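Local coordinates for galactan 1,3-beta-galactosidase (Phanerochaete chrysosporium, PDB 7BYS), which probably hydrolyses the beta-1,3 linkages of galactan as an exo-acting galactosidase of glycoside hydrolase family 43, with a calcium-containing carbohydrate-binding module alongside, at residues 305-310 and 344-349; 286-291 and 356-361; 333-336 and 340-343; 381-386 and 417-422. All blocks are in the same frame, centred on the assembly; numbering follows the deposited sequence.

Interaction 1: residues 305-310 and 344-349; sequences TSYEAE and NNVQSN. With CA (calcium ion), chain F.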
loop_
_atom_site.group_PDB
_atom_site.type_symbol
_atom_site.label_atom_id
_atom_site.label_comp_id
_atom_site.label_asym_id
_atom_site.label_seq_id
_atom_site.Cartn_x
_atom_site.Cartn_y
_atom_site.Cartn_z
ATOM N N THR A 305 6.846 0.355 -23.401
ATOM C CA THR A 305 7.603 -0.476 -24.330
ATOM C C THR A 305 8.520 -1.390 -23.525
ATOM O O THR A 305 9.312 -0.909 -22.707
ATOM C CB THR A 305 8.405 0.396 -25.290
ATOM O OG1 THR A 305 7.501 1.228 -26.027
ATOM C CG2 THR A 305 9.179 -0.471 -26.265
ATOM N N SER A 306 8.403 -2.696 -23.749
ATOM C CA SER A 306 9.142 -3.692 -22.984
ATOM C C SER A 306 10.444 -4.054 -23.681
ATOM O O SER A 306 10.481 -4.221 -24.903
ATOM C CB SER A 306 8.314 -4.967 -22.829
ATOM O OG SER A 306 7.259 -4.805 -21.896
ATOM N N TYR A 307 11.501 -4.218 -22.887
ATOM C CA TYR A 307 12.807 -4.667 -23.366
ATOM C C TYR A 307 13.274 -5.792 -22.454
ATOM O O TYR A 307 13.407 -5.587 -21.243
ATOM C CB TYR A 307 13.829 -3.529 -23.315
ATOM C CG TYR A 307 13.461 -2.317 -24.145
ATOM C CD1 TYR A 307 12.631 -1.327 -23.636
ATOM C CD2 TYR A 307 13.954 -2.156 -25.440
ATOM C CE1 TYR A 307 12.295 -0.212 -24.390
ATOM C CE2 TYR A 307 13.622 -1.045 -26.199
ATOM C CZ TYR A 307 12.790 -0.082 -25.670
ATOM O OH TYR A 307 12.455 1.027 -26.427
ATOM N N GLU A 308 13.559 -6.956 -23.028
ATOM C CA GLU A 308 14.041 -8.084 -22.240
ATOM C C GLU A 308 15.509 -7.896 -21.893
ATOM O O GLU A 308 16.318 -7.548 -22.758
ATOM C CB GLU A 308 13.869 -9.386 -23.021
ATOM C CG GLU A 308 12.421 -9.744 -23.340
ATOM C CD GLU A 308 11.585 -10.078 -22.119
ATOM O OE1 GLU A 308 12.141 -10.453 -21.066
ATOM O OE2 GLU A 308 10.351 -9.961 -22.213
ATOM N N ALA A 309 15.858 -8.131 -20.625
ATOM C CA ALA A 309 17.251 -7.997 -20.213
ATOM C C ALA A 309 18.155 -8.945 -20.992
ATOM O O ALA A 309 19.291 -8.590 -21.338
ATOM C CB ALA A 309 17.375 -8.253 -18.713
ATOM N N GLU A 310 17.661 -10.147 -21.298
ATOM C CA GLU A 310 18.478 -11.151 -21.963
ATOM C C GLU A 310 18.785 -10.787 -23.408
ATOM O O GLU A 310 19.683 -11.391 -24.000
ATOM C CB GLU A 310 17.822 -12.534 -21.850
ATOM C CG GLU A 310 16.441 -12.643 -22.484
ATOM C CD GLU A 310 15.305 -12.302 -21.529
ATOM O OE1 GLU A 310 15.532 -11.576 -20.529
ATOM O OE2 GLU A 310 14.189 -12.799 -21.780
ATOM N N ASN A 344 20.187 -1.500 -25.114
ATOM C CA ASN A 344 20.424 -0.498 -26.134
ATOM C C ASN A 344 19.156 -0.267 -26.944
ATOM O O ASN A 344 18.183 -1.023 -26.862
ATOM C CB ASN A 344 21.569 -0.945 -27.052
ATOM C CG ASN A 344 22.921 -0.823 -26.384
ATOM O OD1 ASN A 344 23.356 0.270 -26.037
ATOM N ND2 ASN A 344 23.599 -1.955 -26.202
ATOM N N ASN A 345 19.184 0.810 -27.729
ATOM C CA ASN A 345 18.076 1.174 -28.611
ATOM C C ASN A 345 16.767 1.329 -27.844
ATOM O O ASN A 345 15.702 0.899 -28.294
ATOM C CB ASN A 345 17.947 0.211 -29.789
ATOM C CG ASN A 345 19.166 0.244 -30.679
ATOM O OD1 ASN A 345 19.604 1.313 -31.101
ATOM N ND2 ASN A 345 19.750 -0.917 -30.929
ATOM N N VAL A 346 16.857 1.926 -26.660
ATOM C CA VAL A 346 15.672 2.333 -25.918
ATOM C C VAL A 346 15.169 3.630 -26.545
ATOM O O VAL A 346 15.766 4.693 -26.359
ATOM C CB VAL A 346 15.984 2.507 -24.430
ATOM C CG1 VAL A 346 14.730 2.928 -23.665
ATOM C CG2 VAL A 346 16.544 1.211 -23.865
ATOM N N GLN A 347 14.071 3.535 -27.294
ATOM C CA GLN A 347 13.534 4.679 -28.016
ATOM C C GLN A 347 12.867 5.656 -27.054
ATOM O O GLN A 347 12.217 5.253 -26.084
ATOM C CB GLN A 347 12.510 4.190 -29.045
ATOM C CG GLN A 347 11.897 5.270 -29.941
ATOM C CD GLN A 347 10.810 6.095 -29.252
ATOM O OE1 GLN A 347 10.105 5.608 -28.362
ATOM N NE2 GLN A 347 10.675 7.353 -29.665
ATOM N N SER A 348 13.011 6.950 -27.340
ATOM C CA SER A 348 12.309 7.955 -26.560
ATOM C C SER A 348 12.022 9.183 -27.409
ATOM O O SER A 348 12.674 9.431 -28.425
ATOM C CB SER A 348 13.100 8.367 -25.317
ATOM O OG SER A 348 12.299 9.183 -24.479
ATOM N N ASN A 349 11.022 9.945 -26.969
ATOM C CA ASN A 349 10.771 11.296 -27.446
ATOM C C ASN A 349 11.548 12.334 -26.653
ATOM O O ASN A 349 11.459 13.526 -26.962
ATOM C CB ASN A 349 9.269 11.621 -27.368
ATOM C CG ASN A 349 8.629 11.158 -26.059
ATOM O OD1 ASN A 349 9.317 10.873 -25.081
ATOM N ND2 ASN A 349 7.301 11.084 -26.044
HETATM CA CA CA F . 13.253 -11.840 -19.596
HETATM O O HOH W 1 11.134 3.048 -25.302
#
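Tyr307 reaches from strand 305-308 to the backbone of 344-349, where its hydroxyl takes a hydrogen bond from the amide of Gln347 (N to OH 3.1 Å, N-H...O angle 150°). Water reinforces this link: one molecule, in the plane of the ring at its edge, lies 2.7 Å from Tyr307 OH and donates to Gln347 O at 2.6 Å. A phenylalanine here would probably leave the Gln347 N-H without its acceptor and the water without its link to strand 305-308.

Apolar contact comes from Val346, whose CG2 sits over the centre of one ring face, 4.3 Å above the plane, while its CG1 touches Tyr307 CE1 at 4.0 Å.

The metal lies further along the same segment. Calcium is held by Glu308 OE1 at 2.3 Å and by both carboxylate oxygens of Glu310, with Ser327, Lys330 and Asp422 completing the protein ligands. Glu310 CG lies between its backbone N and carbonyl carbon (chi1 61°), and a bend at chi2 lets the carboxylate face the ion.

The two strands run nearly antiparallel but belong to different sheets, so Tyr307 spans the gap between the layers of the beta-sandwich characteristic of CBM35-type modules.

Interaction 2: residues 286-291 and 356-361; sequences HADVWS and ALYFAN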
loop_
_atom_site.group_PDB
_atom_site.type_symbol
_atom_site.label_atom_id
_atom_site.label_comp_id
_atom_site.label_asym_id
_atom_site.label_seq_id
_atom_site.Cartn_x
_atom_site.Cartn_y
_atom_site.Cartn_z
ATOM N N HIS A 286 -2.248 -4.962 -12.192
ATOM C CA HIS A 286 -0.846 -4.635 -11.938
ATOM C C HIS A 286 -0.368 -3.638 -12.985
ATOM O O HIS A 286 0.114 -4.009 -14.061
ATOM C CB HIS A 286 0.019 -5.885 -11.936
ATOM C CG HIS A 286 1.451 -5.601 -11.630
ATOM N ND1 HIS A 286 2.448 -5.705 -12.580
ATOM C CD2 HIS A 286 2.048 -5.162 -10.498
ATOM C CE1 HIS A 286 3.604 -5.378 -12.032
ATOM N NE2 HIS A 286 3.391 -5.047 -10.771
ATOM N N ALA A 287 -0.495 -2.360 -12.652
ATOM C CA ALA A 287 -0.169 -1.249 -13.542
ATOM C C ALA A 287 0.965 -0.464 -12.905
ATOM O O ALA A 287 0.756 0.225 -11.899
ATOM C CB ALA A 287 -1.378 -0.335 -13.732
ATOM N N ASP A 288 2.166 -0.557 -13.494
ATOM C CA ASP A 288 3.317 0.147 -12.940
ATOM C C ASP A 288 3.088 1.650 -12.916
ATOM O O ASP A 288 3.561 2.338 -12.006
ATOM C CB ASP A 288 4.572 -0.123 -13.781
ATOM C CG ASP A 288 4.949 -1.600 -13.854
ATOM O OD1 ASP A 288 4.975 -2.276 -12.806
ATOM O OD2 ASP A 288 5.250 -2.080 -14.967
ATOM N N VAL A 289 2.351 2.164 -13.902
ATOM C CA VAL A 289 2.051 3.583 -14.044
ATOM C C VAL A 289 0.597 3.681 -14.483
ATOM O O VAL A 289 0.220 3.130 -15.520
ATOM C CB VAL A 289 2.961 4.238 -15.100
ATOM C CG1 VAL A 289 2.644 5.715 -15.240
ATOM C CG2 VAL A 289 4.438 4.048 -14.750
ATOM N N TRP A 290 -0.230 4.359 -13.697
ATOM C CA TRP A 290 -1.617 4.541 -14.095
ATOM C C TRP A 290 -2.102 5.904 -13.641
ATOM O O TRP A 290 -1.511 6.543 -12.773
ATOM C CB TRP A 290 -2.543 3.413 -13.593
ATOM C CG TRP A 290 -2.581 3.216 -12.110
ATOM C CD1 TRP A 290 -1.630 2.612 -11.339
ATOM C CD2 TRP A 290 -3.658 3.560 -11.229
ATOM N NE1 TRP A 290 -2.037 2.584 -10.025
ATOM C CE2 TRP A 290 -3.281 3.157 -9.930
ATOM C CE3 TRP A 290 -4.890 4.189 -11.406
ATOM C CZ2 TRP A 290 -4.101 3.359 -8.817
ATOM C CZ3 TRP A 290 -5.705 4.394 -10.297
ATOM C CH2 TRP A 290 -5.314 3.973 -9.026
ATOM N N SER A 291 -3.194 6.351 -14.255
ATOM C CA SER A 291 -3.797 7.637 -13.940
ATOM C C SER A 291 -5.212 7.411 -13.435
ATOM O O SER A 291 -5.869 6.433 -13.798
ATOM C CB SER A 291 -3.841 8.536 -15.177
ATOM O OG SER A 291 -2.530 8.868 -15.589
ATOM N N ALA A 356 9.956 0.744 -15.337
ATOM C CA ALA A 356 9.737 -0.332 -14.382
ATOM C C ALA A 356 10.793 -1.411 -14.585
ATOM O O ALA A 356 10.970 -1.918 -15.695
ATOM C CB ALA A 356 8.344 -0.932 -14.557
ATOM N N LEU A 357 11.480 -1.765 -13.509
ATOM C CA LEU A 357 12.496 -2.812 -13.530
ATOM C C LEU A 357 11.875 -4.088 -12.970
ATOM O O LEU A 357 11.490 -4.128 -11.796
ATOM C CB LEU A 357 13.718 -2.402 -12.709
ATOM C CG LEU A 357 14.282 -0.992 -12.902
ATOM C CD1 LEU A 357 15.512 -0.791 -12.015
ATOM C CD2 LEU A 357 14.603 -0.728 -14.356
ATOM N N TYR A 358 11.754 -5.111 -13.818
ATOM C CA TYR A 358 11.216 -6.408 -13.414
ATOM C C TYR A 358 12.378 -7.318 -13.041
ATOM O O TYR A 358 13.269 -7.570 -13.861
ATOM C CB TYR A 358 10.388 -7.021 -14.541
ATOM C CG TYR A 358 9.035 -6.382 -14.699
ATOM C CD1 TYR A 358 8.899 -5.087 -15.200
ATOM C CD2 TYR A 358 7.887 -7.078 -14.346
ATOM C CE1 TYR A 358 7.639 -4.496 -15.317
ATOM C CE2 TYR A 358 6.635 -6.501 -14.469
ATOM C CZ TYR A 358 6.528 -5.215 -14.944
ATOM O OH TYR A 358 5.267 -4.668 -15.054
ATOM N N PHE A 359 12.382 -7.807 -11.808
ATOM C CA PHE A 359 13.524 -8.543 -11.288
ATOM C C PHE A 359 13.025 -9.648 -10.363
ATOM O O PHE A 359 11.886 -9.621 -9.886
ATOM C CB PHE A 359 14.450 -7.602 -10.497
ATOM C CG PHE A 359 13.805 -7.079 -9.247
ATOM C CD1 PHE A 359 13.912 -7.779 -8.056
ATOM C CD2 PHE A 359 13.017 -5.933 -9.290
ATOM C CE1 PHE A 359 13.279 -7.327 -6.917
ATOM C CE2 PHE A 359 12.383 -5.472 -8.153
ATOM C CZ PHE A 359 12.511 -6.173 -6.965
ATOM N N ALA A 360 13.893 -10.615 -10.093
ATOM C CA ALA A 360 13.656 -11.620 -9.066
ATOM C C ALA A 360 14.771 -11.519 -8.039
ATOM O O ALA A 360 15.944 -11.391 -8.399
ATOM C CB ALA A 360 13.628 -13.029 -9.674
ATOM N N ASN A 361 14.411 -11.562 -6.764
ATOM C CA ASN A 361 15.395 -11.504 -5.681
ATOM C C ASN A 361 14.982 -12.559 -4.662
ATOM O O ASN A 361 14.082 -12.322 -3.850
ATOM C CB ASN A 361 15.435 -10.114 -5.062
ATOM C CG ASN A 361 16.300 -10.044 -3.815
ATOM O OD1 ASN A 361 17.060 -10.967 -3.504
ATOM N ND2 ASN A 361 16.191 -8.942 -3.091
#
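Tyr358 and Asp288 approach each other from opposite directions and meet in a short hydrogen bond, the tyrosine hydroxyl donating to Asp288 OD2 (OH to OD2 2.6 Å). The phenol arrives on the syn side of that oxygen, 15° out of the carboxylate plane, and OD2 in turn lies at the ring's edge, near its plane. Ring and carboxylate are turned 73° apart. This is a well-satisfied buried acid: OD2 is also bonded to the hydroxyl of Tyr427, and OD1 to that of Ser394. Three hydroxyls around the group are consistent with a charged carboxylate, which they would help to stabilise.

Residues 286-288 lie in the loop that follows strand 283-284, the last strand of the final blade in the five-bladed beta-propeller known for family 43. Tyr358 and Ala356 belong to strand 352-360 of the beta-sandwich carbohydrate-binding module, so the bond ties the exit of the propeller to that module.

Van der Waals contacts flank the bond. Ala356 CB presses against the carboxylate, 3.3 Å from Asp288 OD2, and is 3.9 Å from Asp288 CB. His286 brings its imidazole edge to the hydroxyl, with CE1 3.5 Å from Tyr358 OH and the oxygen near the imidazole plane. With CG opposite its backbone N (chi1 -178°), the histidine projects toward strand 352-360, and its ring also stacks on Trp239. Tyr358 has a further neighbour in Lys423, which makes a cation-pi contact with the ring.

Interaction 3: residues 333-336 and 340-343; sequences GYLG and TVTI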
loop_
_atom_site.group_PDB
_atom_site.type_symbol
_atom_site.label_atom_id
_atom_site.label_comp_id
_atom_site.label_asym_id
_atom_site.label_seq_id
_atom_site.Cartn_x
_atom_site.Cartn_y
_atom_site.Cartn_z
ATOM N N GLY A 333 21.441 -12.854 -14.783
ATOM C CA GLY A 333 21.957 -13.034 -13.448
ATOM C C GLY A 333 23.420 -12.628 -13.351
ATOM O O GLY A 333 24.042 -12.172 -14.305
ATOM N N TYR A 334 23.957 -12.792 -12.148
ATOM C CA TYR A 334 25.333 -12.395 -11.858
ATOM C C TYR A 334 25.585 -10.939 -12.255
ATOM O O TYR A 334 26.627 -10.581 -12.817
ATOM C CB TYR A 334 26.349 -13.395 -12.430
ATOM C CG TYR A 334 26.165 -14.793 -11.849
ATOM C CD1 TYR A 334 25.112 -15.608 -12.258
ATOM C CD2 TYR A 334 27.019 -15.282 -10.868
ATOM C CE1 TYR A 334 24.924 -16.870 -11.726
ATOM C CE2 TYR A 334 26.841 -16.548 -10.330
ATOM C CZ TYR A 334 25.789 -17.334 -10.761
ATOM O OH TYR A 334 25.608 -18.593 -10.231
ATOM N N LEU A 335 24.595 -10.090 -11.981
ATOM C CA LEU A 335 24.709 -8.656 -12.181
ATOM C C LEU A 335 25.285 -8.025 -10.933
ATOM O O LEU A 335 25.001 -8.452 -9.810
ATOM C CB LEU A 335 23.342 -8.029 -12.446
ATOM C CG LEU A 335 22.808 -8.235 -13.855
ATOM C CD1 LEU A 335 21.364 -7.712 -13.925
ATOM C CD2 LEU A 335 23.700 -7.568 -14.907
ATOM N N GLY A 336 26.078 -6.978 -11.137
ATOM C CA GLY A 336 26.907 -6.456 -10.075
ATOM C C GLY A 336 28.110 -7.351 -9.893
ATOM O O GLY A 336 28.253 -8.389 -10.537
ATOM N N THR A 340 27.568 -6.748 -15.887
ATOM C CA THR A 340 26.639 -5.701 -16.297
ATOM C C THR A 340 25.755 -6.187 -17.429
ATOM O O THR A 340 26.044 -7.176 -18.104
ATOM C CB THR A 340 27.366 -4.422 -16.775
ATOM O OG1 THR A 340 28.172 -4.726 -17.918
ATOM C CG2 THR A 340 28.240 -3.860 -15.678
ATOM N N VAL A 341 24.647 -5.479 -17.635
ATOM C CA VAL A 341 23.876 -5.623 -18.858
ATOM C C VAL A 341 23.465 -4.231 -19.309
ATOM O O VAL A 341 23.110 -3.379 -18.488
ATOM C CB VAL A 341 22.680 -6.602 -18.728
ATOM C CG1 VAL A 341 21.601 -6.066 -17.776
ATOM C CG2 VAL A 341 22.086 -6.919 -20.107
ATOM N N THR A 342 23.575 -3.984 -20.609
ATOM C CA THR A 342 23.230 -2.697 -21.186
ATOM C C THR A 342 22.116 -2.942 -22.182
ATOM O O THR A 342 22.276 -3.725 -23.124
ATOM C CB THR A 342 24.447 -2.080 -21.880
ATOM O OG1 THR A 342 25.479 -1.867 -20.914
ATOM C CG2 THR A 342 24.085 -0.743 -22.514
ATOM N N ILE A 343 20.974 -2.308 -21.949
ATOM C CA ILE A 343 19.866 -2.364 -22.887
ATOM C C ILE A 343 20.017 -1.190 -23.838
ATOM O O ILE A 343 20.028 -0.029 -23.415
ATOM C CB ILE A 343 18.517 -2.347 -22.155
ATOM C CG1 ILE A 343 18.421 -3.605 -21.279
ATOM C CG2 ILE A 343 17.372 -2.298 -23.153
ATOM C CD1 ILE A 343 17.126 -3.748 -20.533
#
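The peptide group joining Thr340 to Val341 is the flat surface here, and Leu335 lies over one of its faces. The methyl CD2 stands almost directly above the carbonyl carbon, 3.5 Å from Thr340 C, and is 3.6 Å from Val341 N. Thr340 O is hydrogen-bonded to Ser318 OG, and the strand itself is held by backbone bonding of Val341 with Phe410 on strand 405-410.

Beside the peptide, the leucine fork meets Val341. Its CD2 packs at 3.9 Å against Val341 CG1, and Leu335 CD1 also touches that methyl at 4.2 Å. Val341 has CG1 between its backbone N and carbonyl carbon (chi1 67°), the rotation that brings this branch up to both leucine methyls. The two side chains meet at a slant, without polar help. Leu421 of strand 420-426 touches both of them and so extends the apolar cluster into the other sheet.

Leu335 thus pins the loop after strand 330-333 back onto strand 339-349. It immediately follows Tyr334, which binds beta-D-galactose in another crystal structure of this protein, as do Arg367 and Asp420; the packing therefore sits just behind the galactose site of the carbohydrate-binding module.

Interaction 4: residues 381-386 and 417-422; sequences VDQPDS and YAADLD. With CA (calcium ion), chain F.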
loop_
_atom_site.group_PDB
_atom_site.type_symbol
_atom_site.label_atom_id
_atom_site.label_comp_id
_atom_site.label_asym_id
_atom_site.label_seq_id
_atom_site.Cartn_x
_atom_site.Cartn_y
_atom_site.Cartn_z
ATOM N N VAL A 381 18.926 1.735 -7.238
ATOM C CA VAL A 381 17.511 1.392 -7.115
ATOM C C VAL A 381 17.367 0.201 -6.172
ATOM O O VAL A 381 17.990 -0.845 -6.384
ATOM C CB VAL A 381 16.883 1.091 -8.486
ATOM C CG1 VAL A 381 15.413 0.754 -8.316
ATOM C CG2 VAL A 381 17.033 2.290 -9.423
ATOM N N ASP A 382 16.534 0.356 -5.143
ATOM C CA ASP A 382 16.301 -0.714 -4.181
ATOM C C ASP A 382 15.477 -1.824 -4.817
ATOM O O ASP A 382 14.490 -1.566 -5.514
ATOM C CB ASP A 382 15.489 -0.180 -3.005
ATOM C CG ASP A 382 16.263 0.791 -2.144
ATOM O OD1 ASP A 382 17.481 0.588 -1.958
ATOM O OD2 ASP A 382 15.632 1.752 -1.643
ATOM N N GLN A 383 15.864 -3.070 -4.533
ATOM C CA GLN A 383 15.197 -4.264 -5.051
ATOM C C GLN A 383 14.753 -5.125 -3.876
ATOM O O GLN A 383 15.534 -5.942 -3.350
ATOM C CB GLN A 383 16.113 -5.028 -6.007
ATOM C CG GLN A 383 16.443 -4.211 -7.240
ATOM C CD GLN A 383 17.444 -4.902 -8.141
ATOM O OE1 GLN A 383 18.532 -5.267 -7.704
ATOM N NE2 GLN A 383 17.065 -5.119 -9.391
ATOM N N PRO A 384 13.501 -4.986 -3.436
ATOM C CA PRO A 384 13.009 -5.809 -2.327
ATOM C C PRO A 384 13.136 -7.295 -2.632
ATOM O O PRO A 384 13.187 -7.723 -3.793
ATOM C CB PRO A 384 11.530 -5.405 -2.210
ATOM C CG PRO A 384 11.452 -4.029 -2.814
ATOM C CD PRO A 384 12.502 -4.010 -3.913
ATOM N N ASP A 385 13.171 -8.097 -1.563
ATOM C CA ASP A 385 13.001 -9.536 -1.727
ATOM C C ASP A 385 11.708 -9.787 -2.493
ATOM O O ASP A 385 10.681 -9.171 -2.210
ATOM C CB ASP A 385 12.944 -10.217 -0.358
ATOM C CG ASP A 385 11.892 -9.620 0.568
ATOM O OD1 ASP A 385 12.034 -8.451 0.972
ATOM O OD2 ASP A 385 10.920 -10.336 0.898
ATOM N N SER A 386 11.759 -10.647 -3.495
ATOM C CA SER A 386 10.588 -10.849 -4.334
ATOM C C SER A 386 9.749 -12.060 -3.946
ATOM O O SER A 386 8.644 -12.219 -4.474
ATOM C CB SER A 386 10.994 -10.907 -5.807
ATOM O OG SER A 386 11.656 -12.137 -6.054
ATOM N N TYR A 417 26.116 -8.179 -5.479
ATOM C CA TYR A 417 25.268 -8.656 -6.563
ATOM C C TYR A 417 23.903 -7.972 -6.515
ATOM O O TYR A 417 23.265 -7.891 -5.456
ATOM C CB TYR A 417 25.071 -10.164 -6.451
ATOM C CG TYR A 417 26.268 -10.975 -6.880
ATOM C CD1 TYR A 417 26.610 -11.085 -8.219
ATOM C CD2 TYR A 417 27.053 -11.631 -5.946
ATOM C CE1 TYR A 417 27.706 -11.832 -8.616
ATOM C CE2 TYR A 417 28.150 -12.383 -6.336
ATOM C CZ TYR A 417 28.470 -12.477 -7.668
ATOM O OH TYR A 417 29.563 -13.224 -8.055
ATOM N N ALA A 418 23.456 -7.485 -7.671
ATOM C CA ALA A 418 22.098 -6.987 -7.829
ATOM C C ALA A 418 21.137 -8.160 -7.953
ATOM O O ALA A 418 21.540 -9.322 -8.022
ATOM C CB ALA A 418 21.990 -6.114 -9.084
ATOM N N ALA A 419 19.843 -7.855 -7.983
ATOM C CA ALA A 419 18.888 -8.911 -8.268
ATOM C C ALA A 419 18.954 -9.309 -9.741
ATOM O O ALA A 419 19.515 -8.603 -10.582
ATOM C CB ALA A 419 17.460 -8.474 -7.912
ATOM N N ASP A 420 18.390 -10.471 -10.047
ATOM C CA ASP A 420 18.323 -10.931 -11.429
ATOM C C ASP A 420 17.311 -10.103 -12.212
ATOM O O ASP A 420 16.159 -9.954 -11.791
ATOM C CB ASP A 420 17.939 -12.411 -11.475
ATOM C CG ASP A 420 18.974 -13.305 -10.822
ATOM O OD1 ASP A 420 20.139 -12.882 -10.702
ATOM O OD2 ASP A 420 18.617 -14.442 -10.433
ATOM N N LEU A 421 17.721 -9.583 -13.367
ATOM C CA LEU A 421 16.892 -8.659 -14.137
ATOM C C LEU A 421 16.188 -9.400 -15.266
ATOM O O LEU A 421 16.839 -10.000 -16.126
ATOM C CB LEU A 421 17.741 -7.515 -14.690
ATOM C CG LEU A 421 16.954 -6.350 -15.304
ATOM C CD1 LEU A 421 16.141 -5.578 -14.251
ATOM C CD2 LEU A 421 17.902 -5.401 -16.036
ATOM N N ASP A 422 14.853 -9.350 -15.262
ATOM C CA ASP A 422 14.016 -10.035 -16.237
ATOM C C ASP A 422 13.786 -9.177 -17.473
ATOM O O ASP A 422 14.027 -9.629 -18.598
ATOM C CB ASP A 422 12.668 -10.374 -15.577
ATOM C CG ASP A 422 11.742 -11.149 -16.478
ATOM O OD1 ASP A 422 12.140 -11.544 -17.586
ATOM O OD2 ASP A 422 10.583 -11.374 -16.064
HETATM CA CA CA F . 13.253 -11.840 -19.596
HETATM O O HOH W 2 18.946 -6.090 -11.326
#
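One glutamine side chain serves both backbone polar groups of Ala419, one directly and one through water. Gln383 OE1 accepts from Ala419 N (2.9 Å, N-H...O angle 165°), a straight bond, although the donor lies 36° out of the carbonyl plane. The other end of the amide, Gln383 NE2, donates at 2.9 Å to a water that in turn donates a hydrogen bond to Ala419 O at 2.7 Å.

Between these two links the methyl of Ala419 lies over the amide face, its CB 3.6 Å from Gln383 CD and on the same side as the bonded N-H. An extended chain beyond CG (chi2 175°) carries the amide that far from strand 379-383. A leucine in its place would probably leave the Ala419 N-H without its acceptor and the bridging water without the amide that donates to it.

This segment runs directly into functional residues. Ala418 O is hydrogen-bonded to Arg367, a galactose-binding residue as is Asp420, and Asp422 binds calcium through its O at 2.5 Å and its OD1 at 2.3 Å. Gln383, from the edge strand of one sheet, thus braces the entry to strand 420-426 of the other, just ahead of the galactose-site Asp420 and the calcium ligand Asp422, in the CBM35-type beta-sandwich.

In the fold
Interactions 1, 3 and 4 lie within the carbohydrate-binding module, whereas interaction 2 joins it to the propeller side. Interactions 3 and 4 are buried; 1 and 2 are partly buried. Chemistry follows place: 3 is van der Waals packing alone, 1 and 4 each combine one direct hydrogen bond with a water bridge, and 2 relies on a buried carboxylate. Interactions 1 and 3 share strand 339-349 and touch where Tyr307 CB meets Ile343 CG2. Strand 420-426 lies between strands 305-308 and 352-360, and so ties interaction 4 to both 1 and 2. Calcium connects 1 and 4 again, while Tyr334 and Asp420 place 3 and 4 beside the galactose site.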